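Local coordinates for hypothetical membrane protein (Corynebacterium glutamicum, PDB 6JSB) that binds heme b in the pocket of its HtaA-family domain and probably hands it on within the corynebacterial heme uptake machinery, at residues E123-D126 / V130-F133; N21-G26 / F95-D100; G38-R43 / R55-P60. One frame throughout, in Å; residues are numbered along the deposited sequence. Where two conformers were deposited one is given.

In the fold
The three contacts lie in a single HtaA domain built mainly of antiparallel strands. Contact 1 and contact 2 have centres about 13 Å apart and touch each other; they meet the heme on opposite faces, contact 1 with the loop between strands 112-122 and 133-136, contact 2 with helix 18-24 and the start of strand 95-109. Contact 3 joins strands 39-43 and 56-65. Its centre is about 12 Å from that of contact 2, to which two salt bridges tie it, and about 23 Å from that of contact 1. Along the chain, contact 3 falls between the two halves of contact 2, and contact 1 follows. The heme pocket thus draws on distant parts of the sequence.

Contact 1 of 3, residues E123-D126 / V130-F133; sequences EFVD and VADF. With HEM (protoporphyrin IX containing Fe), chain C.
Ala131 and Glu123 meet where the loop between strands 112-122 and 133-136 folds back on itself. The methyl of Ala131 points at the other arm: CB lies 3.3 Å from Glu123 O and 3.6 Å from Val125 CG2, so it sits against a carbonyl and a valine branch together. Val125 offers that branch because CG1 takes the position anti to the backbone N (chi1 174°), leaving CG2 anti to the carbonyl carbon. Glu123 works chiefly through its backbone. Its N-H gives a nearly straight hydrogen bond to Asp132 O (3.3 Å, N-H...O angle 169°), with the donor tilted 28° from the plane of that carbonyl. Two waters fill in around this bond. One lies 2.7 Å from Glu123 O and accepts the N-H of Ala131. The other donates to both Glu123 OE2 and Asp132 O, at 2.7 and 2.8 Å, and ties the end of the extended glutamate side chain back to the acceptor of the direct bond. Asp132 O is therefore gripped twice, by an amide and by a water. The loop supplies Glu123 and Phe124 to the heme pocket. Phe124 lies across the heme from the Tyr23 side and puts CD1 3.5 Å from the methine carbon CHC; Phe176 packs edge-to-face with its ring. The loop leaves strand 112-122 and returns into strand 133-136: Arg122 NH1, at the end of the first, holds Ala131 O, while Val130 packs on Ile96 and Phe133 on Asp98, both of strand 95-109.

Contact 2 of 3, residues N21-G26 / F95-D100; sequences NNYLEG and FILDLD. With HEM (protoporphyrin IX containing Fe), chain C.
The Tyr23 ring lies with one face over the porphyrin, heme C4D being 3.5 Å from its plane and offset toward the rim, while Leu97 CD1 approaches the ring obliquely from beside its hydroxyl end. The phenol leans over the heme, bringing CE1 to 3.2 Å from heme NA and CE2 to 3.3 Å from heme ND, and its OH binds the iron at 2.1 Å. Leu97 covers the heme on the same side as the tyrosine: with CG anti to the backbone N (chi1 -172°), CD1 lands 3.6 Å from both heme C4C and Tyr23 OH. Its other branch, CD2, meets Leu24 CD2 at 4.0 Å, and the two leucines cross obliquely on the tyrosine side of the heme. Ile96 flanks one vinyl group, its CG2 3.7 Å from heme CAB. Ile96 and Leu97 form a classic beta bulge opposite Gly79, where the strand turns a corner. Ser19 and Tyr177 hydrogen-bond the heme as well. Tyr23 OH is held by both the iron and a hydrogen bond with His80 NE2, and the histidine would probably modulate the electron density on the ligating oxygen and hence the iron-oxygen bond.

Contact 3 of 3, residues G38-R43 / R55-P60; sequences GGIEVR and REFTWP
Strands 39-43 and 56-65 run in roughly the same direction without a hydrogen bond between these segments, the CA atoms of Val42 and Phe57 being 8.8 Å apart, and each pairs instead with strand 68-81 in the curled antiparallel sheet of the HtaA domain. What joins them is side chains, alternate residues pointing inward: Ile40 and Val42 on one side, and on the other Arg55, just ahead of strand 56-65, and Phe57 on it. Ile40 is the most heavily covered and divides its two branches between both partners. Its CG1 arm, anti to the carbonyl carbon (chi1 -61°), carries CD1 to 3.6 Å from Arg55 NE and 3.7 Å from Arg55 CD, the two side chains lying alongside and running opposite ways. Ile40 CB itself stands over one face of the guanidinium, so a flat charged group rests on aliphatic carbon. The other branch, CG2, reaches the edge of the Phe57 ring, in its plane, whereas Arg55 CG, two residues earlier in the chain than the phenylalanine, lies over one face of that ring.

The Arg55 chain bends at chi3 (-72°), and its nitrogens find their partners beyond the strand: NE, beside Ile40 CD1, forms a salt bridge with Glu25 OE2 just after helix 18-24, and NH1 bonds Thr48 OG1. The apolar packing continues onto strand 68-81, since Val75 packs against both Ile40 and Phe57, and toward helix 18-24, where Leu24 touches Ile40. At the far end of the contact Val42 crosses the phenylalanine. There Phe57 CE2 is touched from two residues of the facing strand, with Val42 CG1 at 3.8 Å and Ile40 CG2 at 4.0 Å.

Contact 1 of 3, residues E123-D126 / V130-F133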
# COMPACT_ATOMS: atom_id res chain seq x y z
N GLU A 123 -16.65 -1.83 1.68
CA GLU A 123 -17.02 -3.16 1.18
C GLU A 123 -17.69 -3.06 -0.18
O GLU A 123 -18.46 -2.12 -0.43
CB GLU A 123 -17.99 -3.78 2.21
CG GLU A 123 -18.35 -5.25 1.92
CD GLU A 123 -19.36 -5.79 2.92
OE1 GLU A 123 -19.88 -6.90 2.69
OE2 GLU A 123 -19.63 -5.11 3.92
N PHE A 124 -17.39 -3.99 -1.09
CA PHE A 124 -18.18 -4.09 -2.31
C PHE A 124 -19.45 -4.86 -2.01
O PHE A 124 -19.39 -6.04 -1.65
CB PHE A 124 -17.43 -4.76 -3.46
CG PHE A 124 -18.27 -4.87 -4.71
CD1 PHE A 124 -18.44 -3.77 -5.53
CD2 PHE A 124 -19.00 -6.00 -4.99
CE1 PHE A 124 -19.27 -3.80 -6.65
CE2 PHE A 124 -19.86 -6.05 -6.10
CZ PHE A 124 -19.97 -4.95 -6.95
N VAL A 125 -20.60 -4.20 -2.13
CA VAL A 125 -21.89 -4.85 -1.93
C VAL A 125 -22.55 -5.03 -3.30
O VAL A 125 -22.85 -6.16 -3.71
CB VAL A 125 -22.77 -4.04 -0.96
CG1 VAL A 125 -24.18 -4.65 -0.85
CG2 VAL A 125 -22.12 -4.05 0.41
N ASP A 126 -22.78 -3.93 -4.01
CA ASP A 126 -23.27 -3.96 -5.38
C ASP A 126 -22.99 -2.59 -5.97
O ASP A 126 -22.41 -1.72 -5.30
CB ASP A 126 -24.75 -4.34 -5.48
CG ASP A 126 -25.67 -3.38 -4.74
OD1 ASP A 126 -25.43 -2.15 -4.72
OD2 ASP A 126 -26.71 -3.85 -4.22
N VAL A 130 -23.31 2.65 -1.48
CA VAL A 130 -22.11 3.26 -0.86
C VAL A 130 -21.93 2.56 0.48
O VAL A 130 -22.50 2.97 1.50
CB VAL A 130 -22.28 4.77 -0.68
CG1 VAL A 130 -20.99 5.38 -0.09
CG2 VAL A 130 -22.56 5.45 -2.04
N ALA A 131 -21.17 1.47 0.49
CA ALA A 131 -21.21 0.64 1.69
C ALA A 131 -20.26 1.13 2.81
O ALA A 131 -19.35 1.92 2.62
CB ALA A 131 -20.88 -0.81 1.31
N ASP A 132 -20.47 0.61 4.02
CA ASP A 132 -19.67 1.04 5.15
C ASP A 132 -18.20 0.61 4.97
O ASP A 132 -17.89 -0.41 4.34
CB ASP A 132 -20.20 0.41 6.45
CG ASP A 132 -21.52 1.04 6.92
OD1 ASP A 132 -22.40 0.33 7.46
OD2 ASP A 132 -21.67 2.22 6.70
N PHE A 133 -17.30 1.40 5.56
CA PHE A 133 -15.88 1.04 5.51
C PHE A 133 -15.55 -0.23 6.33
O PHE A 133 -15.98 -0.38 7.49
CB PHE A 133 -15.06 2.18 6.05
CG PHE A 133 -15.06 3.37 5.14
CD1 PHE A 133 -14.24 3.38 4.04
CD2 PHE A 133 -15.85 4.46 5.42
CE1 PHE A 133 -14.21 4.47 3.20
CE2 PHE A 133 -15.85 5.61 4.56
CZ PHE A 133 -15.01 5.60 3.46
CHA HEM C . -12.38 -3.99 -11.69
CHB HEM C . -16.73 -1.88 -12.06
CHC HEM C . -16.70 -1.19 -7.22
CHD HEM C . -12.16 -3.01 -6.92
C1A HEM C . -13.59 -3.55 -12.17
C2A HEM C . -14.05 -3.78 -13.53
C3A HEM C . -15.26 -3.20 -13.67
C4A HEM C . -15.58 -2.59 -12.38
CMA HEM C . -16.16 -3.16 -14.94
CAA HEM C . -13.25 -4.58 -14.58
CBA HEM C . -12.42 -3.63 -15.43
CGA HEM C . -11.39 -4.42 -16.20
O1A HEM C . -10.70 -3.80 -17.06
O2A HEM C . -11.27 -5.66 -15.94
C1B HEM C . -17.08 -1.51 -10.79
C2B HEM C . -18.33 -0.84 -10.44
C3B HEM C . -18.34 -0.65 -9.11
C4B HEM C . -17.08 -1.16 -8.56
CMB HEM C . -19.42 -0.50 -11.49
CAB HEM C . -19.42 0.01 -8.20
CBB HEM C . -20.33 0.86 -8.70
C1C HEM C . -15.47 -1.60 -6.71
C2C HEM C . -15.06 -1.52 -5.33
C3C HEM C . -13.79 -1.98 -5.23
C4C HEM C . -13.38 -2.43 -6.56
CMC HEM C . -15.89 -0.89 -4.18
CAC HEM C . -13.02 -1.99 -3.92
CBC HEM C . -11.70 -1.82 -3.96
C1D HEM C . -11.85 -3.44 -8.20
C2D HEM C . -10.62 -4.10 -8.56
C3D HEM C . -10.65 -4.38 -9.88
C4D HEM C . -11.91 -3.89 -10.41
CMD HEM C . -9.52 -4.45 -7.53
CAD HEM C . -9.52 -5.10 -10.69
CBD HEM C . -8.68 -3.97 -11.35
CGD HEM C . -7.55 -4.65 -12.11
O1D HEM C . -7.86 -5.25 -13.20
O2D HEM C . -6.38 -4.58 -11.59
NA HEM C . -14.57 -2.82 -11.45
NB HEM C . -16.34 -1.65 -9.64
NC HEM C . -14.42 -2.19 -7.43
ND HEM C . -12.58 -3.32 -9.35
FE HEM C . -14.38 -2.25 -9.41
O HOH W 1 -19.16 0.34 -1.42
O HOH W 2 -19.36 -2.68 5.16

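Contact 2 of 3, residues N21-G26 / F95-D100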
# COMPACT_ATOMS: atom_id res chain seq x y z
N ASN A 21 -4.33 0.82 -10.56
CA ASN A 21 -4.24 2.27 -10.79
C ASN A 21 -4.76 2.64 -12.17
O ASN A 21 -5.44 3.67 -12.34
CB ASN A 21 -2.79 2.76 -10.67
CG ASN A 21 -2.23 2.53 -9.24
OD1 ASN A 21 -2.93 2.72 -8.25
ND2 ASN A 21 -0.94 2.19 -9.16
N ASN A 22 -4.45 1.83 -13.17
CA ASN A 22 -4.99 2.05 -14.53
C ASN A 22 -6.51 2.05 -14.54
O ASN A 22 -7.16 2.89 -15.18
CB ASN A 22 -4.47 0.95 -15.44
CG ASN A 22 -4.87 1.19 -16.88
OD1 ASN A 22 -4.45 2.19 -17.45
ND2 ASN A 22 -5.67 0.32 -17.47
N TYR A 23 -7.12 1.08 -13.85
CA TYR A 23 -8.58 1.01 -13.79
C TYR A 23 -9.16 2.18 -12.99
O TYR A 23 -10.13 2.81 -13.44
CB TYR A 23 -8.95 -0.33 -13.13
CG TYR A 23 -10.21 -0.29 -12.32
CD1 TYR A 23 -11.46 -0.33 -12.95
CD2 TYR A 23 -10.16 -0.33 -10.93
CE1 TYR A 23 -12.67 -0.33 -12.12
CE2 TYR A 23 -11.33 -0.35 -10.14
CZ TYR A 23 -12.54 -0.34 -10.76
OH TYR A 23 -13.69 -0.33 -10.02
N LEU A 24 -8.58 2.48 -11.84
CA LEU A 24 -9.17 3.48 -10.94
C LEU A 24 -9.12 4.87 -11.58
O LEU A 24 -10.08 5.65 -11.46
CB LEU A 24 -8.44 3.40 -9.58
CG LEU A 24 -9.06 4.23 -8.41
CD1 LEU A 24 -8.57 5.73 -8.51
CD2 LEU A 24 -10.60 4.20 -8.37
N GLU A 25 -8.03 5.21 -12.25
CA GLU A 25 -7.92 6.54 -12.87
C GLU A 25 -8.56 6.58 -14.25
O GLU A 25 -8.59 7.66 -14.87
CB GLU A 25 -6.45 6.92 -12.98
CG GLU A 25 -5.81 7.04 -11.60
CD GLU A 25 -4.38 7.66 -11.66
OE1 GLU A 25 -4.32 8.91 -11.67
OE2 GLU A 25 -3.38 6.89 -11.69
N GLY A 26 -9.07 5.46 -14.74
CA GLY A 26 -9.63 5.33 -16.08
C GLY A 26 -11.14 5.55 -16.17
O GLY A 26 -11.82 5.94 -15.19
N PHE A 95 -18.29 8.05 -2.77
CA PHE A 95 -17.53 7.19 -3.66
C PHE A 95 -17.79 5.72 -3.28
O PHE A 95 -17.51 5.30 -2.16
CB PHE A 95 -16.04 7.51 -3.55
CG PHE A 95 -15.65 8.78 -4.24
CD1 PHE A 95 -15.61 8.83 -5.60
CD2 PHE A 95 -15.32 9.92 -3.49
CE1 PHE A 95 -15.18 10.02 -6.25
CE2 PHE A 95 -14.93 11.12 -4.12
CZ PHE A 95 -14.87 11.15 -5.51
N ILE A 96 -18.35 4.96 -4.21
CA ILE A 96 -18.57 3.53 -3.89
C ILE A 96 -17.26 2.80 -3.66
O ILE A 96 -17.18 1.90 -2.80
CB ILE A 96 -19.41 2.88 -4.99
CG1 ILE A 96 -20.84 3.49 -4.90
CG2 ILE A 96 -19.44 1.37 -4.76
CD1 ILE A 96 -21.75 3.13 -6.10
N LEU A 97 -16.23 3.12 -4.44
CA LEU A 97 -14.89 2.60 -4.24
C LEU A 97 -14.14 3.69 -3.47
O LEU A 97 -13.97 4.83 -3.95
CB LEU A 97 -14.22 2.25 -5.57
CG LEU A 97 -12.88 1.53 -5.45
CD1 LEU A 97 -12.58 1.03 -6.87
CD2 LEU A 97 -11.75 2.48 -4.96
N ASP A 98 -13.75 3.37 -2.23
CA ASP A 98 -13.06 4.38 -1.42
C ASP A 98 -12.09 3.62 -0.53
O ASP A 98 -12.51 2.96 0.43
CB ASP A 98 -14.09 5.20 -0.61
CG ASP A 98 -13.48 6.41 0.08
OD1 ASP A 98 -12.31 6.34 0.53
OD2 ASP A 98 -14.20 7.46 0.24
N LEU A 99 -10.83 3.66 -0.91
CA LEU A 99 -9.79 2.76 -0.38
C LEU A 99 -8.59 3.58 0.10
O LEU A 99 -8.13 4.49 -0.60
CB LEU A 99 -9.32 1.82 -1.52
CG LEU A 99 -8.06 1.00 -1.22
CD1 LEU A 99 -8.26 -0.05 -0.11
CD2 LEU A 99 -7.64 0.26 -2.52
N ASP A 100 -8.07 3.27 1.28
CA ASP A 100 -6.93 4.01 1.80
C ASP A 100 -5.96 3.01 2.40
O ASP A 100 -6.40 2.14 3.18
CB ASP A 100 -7.37 4.98 2.87
CG ASP A 100 -6.29 5.95 3.23
OD1 ASP A 100 -6.28 7.10 2.72
OD2 ASP A 100 -5.44 5.59 4.07
CHA HEM C . -12.38 -3.99 -11.69
CHB HEM C . -16.73 -1.88 -12.06
CHC HEM C . -16.70 -1.19 -7.22
CHD HEM C . -12.16 -3.01 -6.92
C1A HEM C . -13.59 -3.55 -12.17
C2A HEM C . -14.05 -3.78 -13.53
C3A HEM C . -15.26 -3.20 -13.67
C4A HEM C . -15.58 -2.59 -12.38
CMA HEM C . -16.16 -3.16 -14.94
CAA HEM C . -13.25 -4.58 -14.58
CBA HEM C . -12.42 -3.63 -15.43
CGA HEM C . -11.39 -4.42 -16.20
O1A HEM C . -10.70 -3.80 -17.06
O2A HEM C . -11.27 -5.66 -15.94
C1B HEM C . -17.08 -1.51 -10.79
C2B HEM C . -18.33 -0.84 -10.44
C3B HEM C . -18.34 -0.65 -9.11
C4B HEM C . -17.08 -1.16 -8.56
CMB HEM C . -19.42 -0.50 -11.49
CAB HEM C . -19.42 0.01 -8.20
CBB HEM C . -20.33 0.86 -8.70
C1C HEM C . -15.47 -1.60 -6.71
C2C HEM C . -15.06 -1.52 -5.33
C3C HEM C . -13.79 -1.98 -5.23
C4C HEM C . -13.38 -2.43 -6.56
CMC HEM C . -15.89 -0.89 -4.18
CAC HEM C . -13.02 -1.99 -3.92
CBC HEM C . -11.70 -1.82 -3.96
C1D HEM C . -11.85 -3.44 -8.20
C2D HEM C . -10.62 -4.10 -8.56
C3D HEM C . -10.65 -4.38 -9.88
C4D HEM C . -11.91 -3.89 -10.41
CMD HEM C . -9.52 -4.45 -7.53
CAD HEM C . -9.52 -5.10 -10.69
CBD HEM C . -8.68 -3.97 -11.35
CGD HEM C . -7.55 -4.65 -12.11
O1D HEM C . -7.86 -5.25 -13.20
O2D HEM C . -6.38 -4.58 -11.59
NA HEM C . -14.57 -2.82 -11.45
NB HEM C . -16.34 -1.65 -9.64
NC HEM C . -14.42 -2.19 -7.43
ND HEM C . -12.58 -3.32 -9.35
FE HEM C . -14.38 -2.25 -9.41

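Contact 3 of 3, residues G38-R43 / R55-P60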
# COMPACT_ATOMS: atom_id res chain seq x y z
N GLY A 38 -13.10 11.04 -8.77
CA GLY A 38 -12.09 10.99 -7.73
C GLY A 38 -10.71 10.81 -8.33
O GLY A 38 -10.37 11.47 -9.33
N GLY A 39 -9.94 9.89 -7.81
CA GLY A 39 -8.60 9.70 -8.33
C GLY A 39 -7.73 9.26 -7.18
O GLY A 39 -8.18 8.52 -6.30
N ILE A 40 -6.45 9.65 -7.25
CA ILE A 40 -5.47 9.20 -6.26
C ILE A 40 -4.85 10.41 -5.55
O ILE A 40 -4.41 11.36 -6.22
CB ILE A 40 -4.38 8.33 -6.95
CG1 ILE A 40 -5.05 7.09 -7.57
CG2 ILE A 40 -3.20 8.01 -5.98
CD1 ILE A 40 -4.11 6.12 -8.31
N GLU A 41 -4.82 10.39 -4.22
CA GLU A 41 -4.14 11.40 -3.43
C GLU A 41 -3.13 10.70 -2.53
O GLU A 41 -3.40 9.62 -2.01
CB GLU A 41 -5.13 12.24 -2.57
CG GLU A 41 -4.50 13.40 -1.81
CD GLU A 41 -5.52 14.42 -1.28
OE1 GLU A 41 -6.60 14.00 -0.81
OE2 GLU A 41 -5.26 15.64 -1.35
N VAL A 42 -1.94 11.30 -2.38
CA VAL A 42 -0.92 10.70 -1.51
C VAL A 42 -0.61 11.68 -0.37
O VAL A 42 -0.89 12.89 -0.48
CB VAL A 42 0.36 10.32 -2.31
CG1 VAL A 42 -0.03 9.44 -3.53
CG2 VAL A 42 1.13 11.60 -2.71
N ARG A 43 -0.02 11.17 0.73
CA ARG A 43 0.23 12.01 1.87
C ARG A 43 1.37 11.43 2.71
O ARG A 43 1.79 10.27 2.53
CB ARG A 43 -1.04 12.16 2.73
CG ARG A 43 -1.47 10.83 3.38
CD ARG A 43 -2.74 11.07 4.21
NE ARG A 43 -3.11 9.88 5.00
CZ ARG A 43 -3.75 8.84 4.49
NH1 ARG A 43 -4.07 8.81 3.18
NH2 ARG A 43 -4.07 7.82 5.31
N ARG A 55 1.94 4.68 -13.05
CA ARG A 55 2.10 5.35 -11.78
C ARG A 55 3.00 4.53 -10.87
O ARG A 55 2.90 3.28 -10.80
CB ARG A 55 0.73 5.54 -11.09
CG ARG A 55 0.86 6.30 -9.74
CD ARG A 55 -0.55 6.60 -9.23
NE ARG A 55 -1.27 7.67 -9.99
CZ ARG A 55 -1.15 8.96 -9.72
NH1 ARG A 55 -0.24 9.41 -8.84
NH2 ARG A 55 -1.95 9.83 -10.36
N GLU A 56 3.84 5.25 -10.14
CA GLU A 56 4.72 4.62 -9.12
C GLU A 56 4.53 5.33 -7.80
O GLU A 56 4.16 6.52 -7.75
CB GLU A 56 6.20 4.78 -9.57
CG GLU A 56 6.49 3.95 -10.83
CD GLU A 56 7.94 4.06 -11.27
OE1 GLU A 56 8.22 4.97 -12.04
OE2 GLU A 56 8.81 3.26 -10.81
N PHE A 57 4.75 4.59 -6.69
CA PHE A 57 4.76 5.22 -5.38
C PHE A 57 6.04 4.88 -4.66
O PHE A 57 6.45 3.70 -4.67
CB PHE A 57 3.60 4.67 -4.46
CG PHE A 57 2.21 4.86 -4.98
CD1 PHE A 57 1.46 3.73 -5.34
CD2 PHE A 57 1.65 6.13 -5.08
CE1 PHE A 57 0.13 3.87 -5.82
CE2 PHE A 57 0.36 6.26 -5.51
CZ PHE A 57 -0.40 5.16 -5.91
N THR A 58 6.65 5.86 -3.99
CA THR A 58 7.73 5.52 -3.05
C THR A 58 7.21 5.84 -1.65
O THR A 58 6.52 6.85 -1.46
CB THR A 58 9.05 6.28 -3.28
OG1 THR A 58 8.86 7.65 -2.91
CG2 THR A 58 9.48 6.16 -4.73
N TRP A 59 7.49 4.97 -0.70
CA TRP A 59 7.03 5.08 0.65
C TRP A 59 8.23 5.31 1.55
O TRP A 59 9.23 4.59 1.41
CB TRP A 59 6.29 3.77 1.09
CG TRP A 59 5.13 3.36 0.19
CD1 TRP A 59 5.21 2.78 -1.06
CD2 TRP A 59 3.71 3.45 0.49
NE1 TRP A 59 3.95 2.51 -1.56
CE2 TRP A 59 3.01 2.92 -0.63
CE3 TRP A 59 3.00 3.93 1.60
CZ2 TRP A 59 1.64 2.81 -0.67
CZ3 TRP A 59 1.58 3.84 1.56
CH2 TRP A 59 0.92 3.29 0.44
N PRO A 60 8.18 6.27 2.49
CA PRO A 60 9.38 6.59 3.27
C PRO A 60 9.59 5.57 4.37
O PRO A 60 8.66 5.18 5.05
CB PRO A 60 9.05 7.98 3.85
CG PRO A 60 7.49 7.96 3.99
CD PRO A 60 7.06 7.21 2.74